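Local coordinates for Rbsd/fucu transport protein family protein (Streptococcus pneumoniae, PDB 4A34) that binds L-fucose and, as a fucose mutarotase of the RbsD/FucU family, probably catalyses the interconversion of the sugar's alpha and beta anomers, at residues Y33-C38 and Y119-T124; I71-V76 and K101-L106. One frame throughout, in Å; residues are numbered along the deposited sequence.

Contact 1 (Y33-C38 and Y119-T124). With FUL (beta-L-fucopyranose), chain B.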
loop_
_atom_site.group_PDB
_atom_site.type_symbol
_atom_site.label_atom_id
_atom_site.label_comp_id
_atom_site.label_asym_id
_atom_site.label_seq_id
_atom_site.Cartn_x
_atom_site.Cartn_y
_atom_site.Cartn_z
ATOM N N TYR I 33 24.265 -16.814 -1.723
ATOM C CA TYR I 33 24.151 -15.869 -0.615
ATOM C C TYR I 33 22.696 -15.701 -0.124
ATOM O O TYR I 33 21.761 -15.873 -0.907
ATOM C CB TYR I 33 24.779 -14.522 -1.009
ATOM C CG TYR I 33 24.958 -13.601 0.165
ATOM C CD1 TYR I 33 26.042 -13.749 1.033
ATOM C CD2 TYR I 33 24.014 -12.607 0.439
ATOM C CE1 TYR I 33 26.183 -12.927 2.132
ATOM C CE2 TYR I 33 24.146 -11.783 1.541
ATOM C CZ TYR I 33 25.228 -11.943 2.380
ATOM O OH TYR I 33 25.352 -11.114 3.465
ATOM N N PRO I 34 22.495 -15.402 1.181
ATOM C CA PRO I 34 21.138 -15.096 1.668
ATOM C C PRO I 34 20.678 -13.664 1.360
ATOM O O PRO I 34 20.300 -12.919 2.268
ATOM C CB PRO I 34 21.253 -15.317 3.180
ATOM C CG PRO I 34 22.694 -15.114 3.477
ATOM C CD PRO I 34 23.432 -15.629 2.297
ATOM N N SER I 35 20.693 -13.295 0.082
ATOM C CA SER I 35 20.459 -11.909 -0.334
ATOM C C SER I 35 19.110 -11.415 0.141
ATOM O O SER I 35 19.017 -10.362 0.764
ATOM C CB SER I 35 20.542 -11.775 -1.855
ATOM O OG SER I 35 21.446 -12.721 -2.388
ATOM N N ALA I 36 18.069 -12.194 -0.147
ATOM C CA ALA I 36 16.694 -11.771 0.108
ATOM C C ALA I 36 16.408 -11.573 1.597
ATOM O O ALA I 36 15.724 -10.623 1.979
ATOM C CB ALA I 36 15.712 -12.744 -0.514
ATOM N N SER I 37 16.955 -12.445 2.441
ATOM C CA SER I 37 16.727 -12.321 3.878
ATOM C C SER I 37 17.561 -11.227 4.579
ATOM O O SER I 37 17.133 -10.686 5.592
ATOM C CB SER I 37 16.854 -13.677 4.575
ATOM O OG SER I 37 18.196 -14.105 4.642
ATOM N N CYS I 38 18.729 -10.888 4.035
ATOM C CA CYS I 38 19.580 -9.834 4.623
ATOM C C CYS I 38 19.292 -8.393 4.136
ATOM O O CYS I 38 19.649 -7.414 4.807
ATOM C CB CYS I 38 21.063 -10.157 4.394
ATOM S SG CYS I 38 21.656 -11.660 5.228
ATOM N N TYR I 119 23.101 -0.348 1.973
ATOM C CA TYR I 119 21.972 0.297 1.327
ATOM C C TYR I 119 21.221 -0.687 0.450
ATOM O O TYR I 119 19.999 -0.667 0.407
ATOM C CB TYR I 119 22.408 1.514 0.515
ATOM C CG TYR I 119 21.256 2.307 -0.048
ATOM C CD1 TYR I 119 20.381 3.000 0.789
ATOM C CD2 TYR I 119 21.027 2.362 -1.415
ATOM C CE1 TYR I 119 19.319 3.741 0.270
ATOM C CE2 TYR I 119 19.974 3.102 -1.940
ATOM C CZ TYR I 119 19.123 3.785 -1.092
ATOM O OH TYR I 119 18.073 4.510 -1.621
ATOM N N ALA I 120 21.953 -1.552 -0.240
ATOM C CA ALA I 120 21.328 -2.548 -1.089
ATOM C C ALA I 120 22.198 -3.777 -1.294
ATOM O O ALA I 120 23.444 -3.712 -1.284
ATOM C CB ALA I 120 20.952 -1.947 -2.431
ATOM N N ILE I 121 21.520 -4.903 -1.476
ATOM C CA ILE I 121 22.172 -6.112 -1.919
ATOM C C ILE I 121 21.631 -6.437 -3.301
ATOM O O ILE I 121 20.411 -6.414 -3.527
ATOM C CB ILE I 121 21.917 -7.288 -0.952
ATOM C CG1 ILE I 121 22.385 -6.928 0.471
ATOM C CG2 ILE I 121 22.564 -8.572 -1.496
ATOM C CD1 ILE I 121 22.246 -8.037 1.497
ATOM N N VAL I 122 22.543 -6.705 -4.230
ATOM C CA VAL I 122 22.172 -7.273 -5.523
ATOM C C VAL I 122 22.499 -8.769 -5.574
ATOM O O VAL I 122 23.643 -9.170 -5.394
ATOM C CB VAL I 122 22.792 -6.490 -6.729
ATOM C CG1 VAL I 122 24.162 -5.984 -6.409
ATOM C CG2 VAL I 122 22.809 -7.332 -7.988
ATOM N N ALA I 123 21.469 -9.579 -5.781
ATOM C CA ALA I 123 21.629 -11.010 -5.985
ATOM C C ALA I 123 22.068 -11.276 -7.428
ATOM O O ALA I 123 21.377 -10.914 -8.375
ATOM C CB ALA I 123 20.333 -11.739 -5.675
ATOM N N THR I 124 23.226 -11.898 -7.590
ATOM C CA THR I 124 23.743 -12.177 -8.919
ATOM C C THR I 124 23.623 -13.667 -9.233
ATOM O O THR I 124 23.112 -14.437 -8.421
ATOM C CB THR I 124 25.203 -11.735 -9.038
ATOM O OG1 THR I 124 26.014 -12.618 -8.258
ATOM C CG2 THR I 124 25.385 -10.284 -8.558
HETATM C C1 FUL B . 27.591 -18.292 1.869
HETATM C C2 FUL B . 27.722 -18.001 0.369
HETATM O O2 FUL B . 27.479 -16.646 0.065
HETATM C C3 FUL B . 29.151 -18.347 -0.042
HETATM O O3 FUL B . 29.337 -18.176 -1.421
HETATM C C4 FUL B . 29.469 -19.783 0.334
HETATM O O4 FUL B . 28.589 -20.623 -0.365
HETATM C C5 FUL B . 29.243 -19.960 1.830
HETATM C C6 FUL B . 29.641 -21.357 2.288
HETATM O O5 FUL B . 27.879 -19.663 2.105
HETATM O O1 FUL B . 26.309 -17.990 2.358
#
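Ser35 and Ala123 bring the two backbones nearest each other, their CA atoms 5.8 Å apart, where the single short turn of helix 35-38 lies against strand 120-124. Ile121 has the largest share of the contact and uses both of its branches. Its CG2, anti to the backbone N, meets CB of Ser35 at 3.8 Å, while CD1 at the end of the other branch lies 3.8 Å from CB of Cys38. The same CD1 approaches the Tyr33 ring obliquely, 4.2 Å from CE2. Ser35 also reaches Ala123, two residues along the strand, with OG 3.6 Å from its CB, and this hydroxyl gives a weak hydrogen bond to Tyr33 O, two residues earlier. Pro34, the centre of an inverse gamma turn, occupies the N-cap position, and its CD lies over the rim of one face of the Tyr33 ring. At the ring edge, near its plane, O2 of beta-L-fucopyranose comes within 3.4 Å of Tyr33 CD1. Pro34 CD is 3.7 Å from O1 of the sugar, so the turn before the helix forms part of the pocket wall, which Asp30, Tyr112 and Asn132 help complete. The Tyr33 hydroxyl is hydrogen-bonded to Ser115 of helix 108-116, which also covers Cys38 and Ile121, while strand 120-124 runs between strands 42-45 and 25-29 in the sheet.

Contact 2 (I71-V76 and K101-L106)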
loop_
_atom_site.group_PDB
_atom_site.type_symbol
_atom_site.label_atom_id
_atom_site.label_comp_id
_atom_site.label_asym_id
_atom_site.label_seq_id
_atom_site.Cartn_x
_atom_site.Cartn_y
_atom_site.Cartn_z
ATOM N N ILE I 71 36.441 -1.973 0.510
ATOM C CA ILE I 71 36.058 -3.257 -0.101
ATOM C C ILE I 71 36.236 -4.408 0.898
ATOM O O ILE I 71 37.246 -4.480 1.600
ATOM C CB ILE I 71 36.871 -3.523 -1.400
ATOM C CG1 ILE I 71 36.540 -2.480 -2.471
ATOM C CG2 ILE I 71 36.619 -4.916 -1.946
ATOM C CD1 ILE I 71 37.649 -2.247 -3.454
ATOM N N GLN I 72 35.244 -5.290 0.976
ATOM C CA GLN I 72 35.325 -6.454 1.855
ATOM C C GLN I 72 34.967 -7.727 1.116
ATOM O O GLN I 72 34.009 -7.757 0.344
ATOM C CB GLN I 72 34.402 -6.317 3.070
ATOM C CG GLN I 72 34.806 -5.275 4.091
ATOM C CD GLN I 72 34.294 -3.902 3.732
ATOM O OE1 GLN I 72 33.081 -3.682 3.614
ATOM N NE2 GLN I 72 35.215 -2.967 3.540
ATOM N N PHE I 73 35.738 -8.783 1.350
ATOM C CA PHE I 73 35.365 -10.100 0.860
ATOM C C PHE I 73 34.918 -10.944 2.045
ATOM O O PHE I 73 35.035 -10.511 3.188
ATOM C CB PHE I 73 36.507 -10.777 0.093
ATOM C CG PHE I 73 36.984 -10.017 -1.121
ATOM C CD1 PHE I 73 36.176 -9.083 -1.759
ATOM C CD2 PHE I 73 38.244 -10.270 -1.648
ATOM C CE1 PHE I 73 36.630 -8.392 -2.887
ATOM C CE2 PHE I 73 38.702 -9.585 -2.774
ATOM C CZ PHE I 73 37.896 -8.641 -3.390
ATOM N N MET I 74 34.370 -12.122 1.770
ATOM C CA MET I 74 33.962 -13.031 2.829
ATOM C C MET I 74 35.006 -14.124 2.952
ATOM O O MET I 74 35.194 -14.906 2.021
ATOM C CB MET I 74 32.591 -13.642 2.528
ATOM C CG MET I 74 32.156 -14.725 3.520
ATOM S SD MET I 74 30.623 -15.565 3.071
ATOM C CE MET I 74 29.410 -14.317 3.506
ATOM N N ASN I 75 35.674 -14.181 4.102
ATOM C CA ASN I 75 36.729 -15.167 4.322
ATOM C C ASN I 75 36.212 -16.606 4.356
ATOM O O ASN I 75 35.061 -16.854 4.711
ATOM C CB ASN I 75 37.528 -14.855 5.591
ATOM C CG ASN I 75 39.010 -15.190 5.441
ATOM O OD1 ASN I 75 39.389 -16.072 4.661
ATOM N ND2 ASN I 75 39.855 -14.478 6.181
ATOM N N VAL I 76 37.078 -17.542 3.973
ATOM C CA VAL I 76 36.746 -18.971 3.970
ATOM C C VAL I 76 36.859 -19.626 5.357
ATOM O O VAL I 76 37.620 -19.178 6.205
ATOM C CB VAL I 76 37.631 -19.759 2.953
ATOM C CG1 VAL I 76 37.406 -19.250 1.527
ATOM C CG2 VAL I 76 39.111 -19.677 3.330
ATOM N N LYS I 101 45.249 -2.469 -0.889
ATOM C CA LYS I 101 45.351 -2.345 0.566
ATOM C C LYS I 101 43.997 -2.075 1.238
ATOM O O LYS I 101 43.840 -2.317 2.441
ATOM C CB LYS I 101 46.362 -1.249 0.941
ATOM N N THR I 102 43.030 -1.582 0.464
ATOM C CA THR I 102 41.695 -1.281 0.986
ATOM C C THR I 102 40.820 -2.523 1.171
ATOM O O THR I 102 39.810 -2.466 1.876
ATOM C CB THR I 102 40.950 -0.231 0.110
ATOM O OG1 THR I 102 39.945 0.425 0.892
ATOM C CG2 THR I 102 40.299 -0.883 -1.091
ATOM N N ILE I 103 41.194 -3.635 0.534
ATOM C CA ILE I 103 40.458 -4.893 0.684
ATOM C C ILE I 103 40.709 -5.501 2.060
ATOM O O ILE I 103 41.864 -5.673 2.464
ATOM C CB ILE I 103 40.825 -5.934 -0.404
ATOM C CG1 ILE I 103 40.429 -5.428 -1.793
ATOM C CG2 ILE I 103 40.147 -7.290 -0.114
ATOM C CD1 ILE I 103 40.932 -6.281 -2.934
ATOM N N THR I 104 39.630 -5.799 2.782
ATOM C CA THR I 104 39.718 -6.560 4.029
ATOM C C THR I 104 38.770 -7.754 3.944
ATOM O O THR I 104 38.045 -7.902 2.962
ATOM C CB THR I 104 39.451 -5.695 5.298
ATOM O OG1 THR I 104 38.111 -5.197 5.285
ATOM C CG2 THR I 104 40.433 -4.515 5.392
ATOM N N TYR I 105 38.798 -8.618 4.954
ATOM C CA TYR I 105 38.089 -9.894 4.889
ATOM C C TYR I 105 37.293 -10.137 6.163
ATOM O O TYR I 105 37.803 -9.958 7.269
ATOM C CB TYR I 105 39.077 -11.042 4.631
ATOM C CG TYR I 105 39.917 -10.845 3.383
ATOM C CD1 TYR I 105 41.070 -10.056 3.411
ATOM C CD2 TYR I 105 39.554 -11.433 2.171
ATOM C CE1 TYR I 105 41.844 -9.857 2.266
ATOM C CE2 TYR I 105 40.325 -11.251 1.015
ATOM C CZ TYR I 105 41.470 -10.458 1.068
ATOM O OH TYR I 105 42.237 -10.258 -0.069
ATOM N N LEU I 106 36.038 -10.533 6.007
ATOM C CA LEU I 106 35.159 -10.688 7.152
ATOM C C LEU I 106 34.754 -12.138 7.348
ATOM O O LEU I 106 34.582 -12.880 6.379
ATOM C CB LEU I 106 33.908 -9.812 7.001
ATOM C CG LEU I 106 34.011 -8.316 6.677
ATOM C CD1 LEU I 106 32.631 -7.685 6.656
ATOM C CD2 LEU I 106 34.878 -7.587 7.664
#
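Ile71 to Met74 pair in parallel with Ile103 to Leu106, the short strand axes crossing at -36°. Four backbone hydrogen bonds alternate between the strands. Ile71 O accepts from Thr104 N at 3.0 Å, and Thr104 O receives Phe73 N at 2.9 Å. Phe73 O then takes Leu106 N at 3.0 Å, and Leu106 O receives Asn75 N at 2.8 Å. Beside Ile71 O lies another acceptor, Thr102 O, which is satisfied instead by the Ser69 hydroxyl. That hydroxyl is also hydrogen-bonded to Gln72 NE2 and Thr104 OG1, two side chains lying side by side; Thr102 OG1 bonds to Asp68 O and Ser70 N. On the face bearing Phe73, Ile103 CG2 forms a CH-pi contact 4.0 Å from the ring centroid, over the face. The Tyr105 ring meets Phe73 obliquely, CE2 being 3.5 Å from Phe73 CD2. This is the strand pair of a beta-alpha-beta unit: the connecting helix 85-93 packs on Ile71, Phe73 and Ile103, with Trp86 meeting both rings, whereas helix 108-116 covers Gln72 and Met74. Strand 133-136 flanks 71-74, and 103-106 is outermost within the chain.

From the N terminus, the chain passes through strand 25-29 and enters segment 33-38, the first half of contact 1. It then runs through strand 42-45 and helix 50-60 to segment 71-76, crosses helix 85-93, and returns at 101-106, where contact 2 closes the shorter loop. After helix 108-116 it reaches 119-124 and closes contact 1, whose longer loop thus encloses contact 2 entirely. Their centres are about 17 Å apart and both contacts reach one mixed sheet, with strands 25-29 and 133-136 lying between 120-124 and 71-74. The two contacts nevertheless touch beside the fucose pocket, where Met74 CE packs 3.8 Å from Tyr33 CE1.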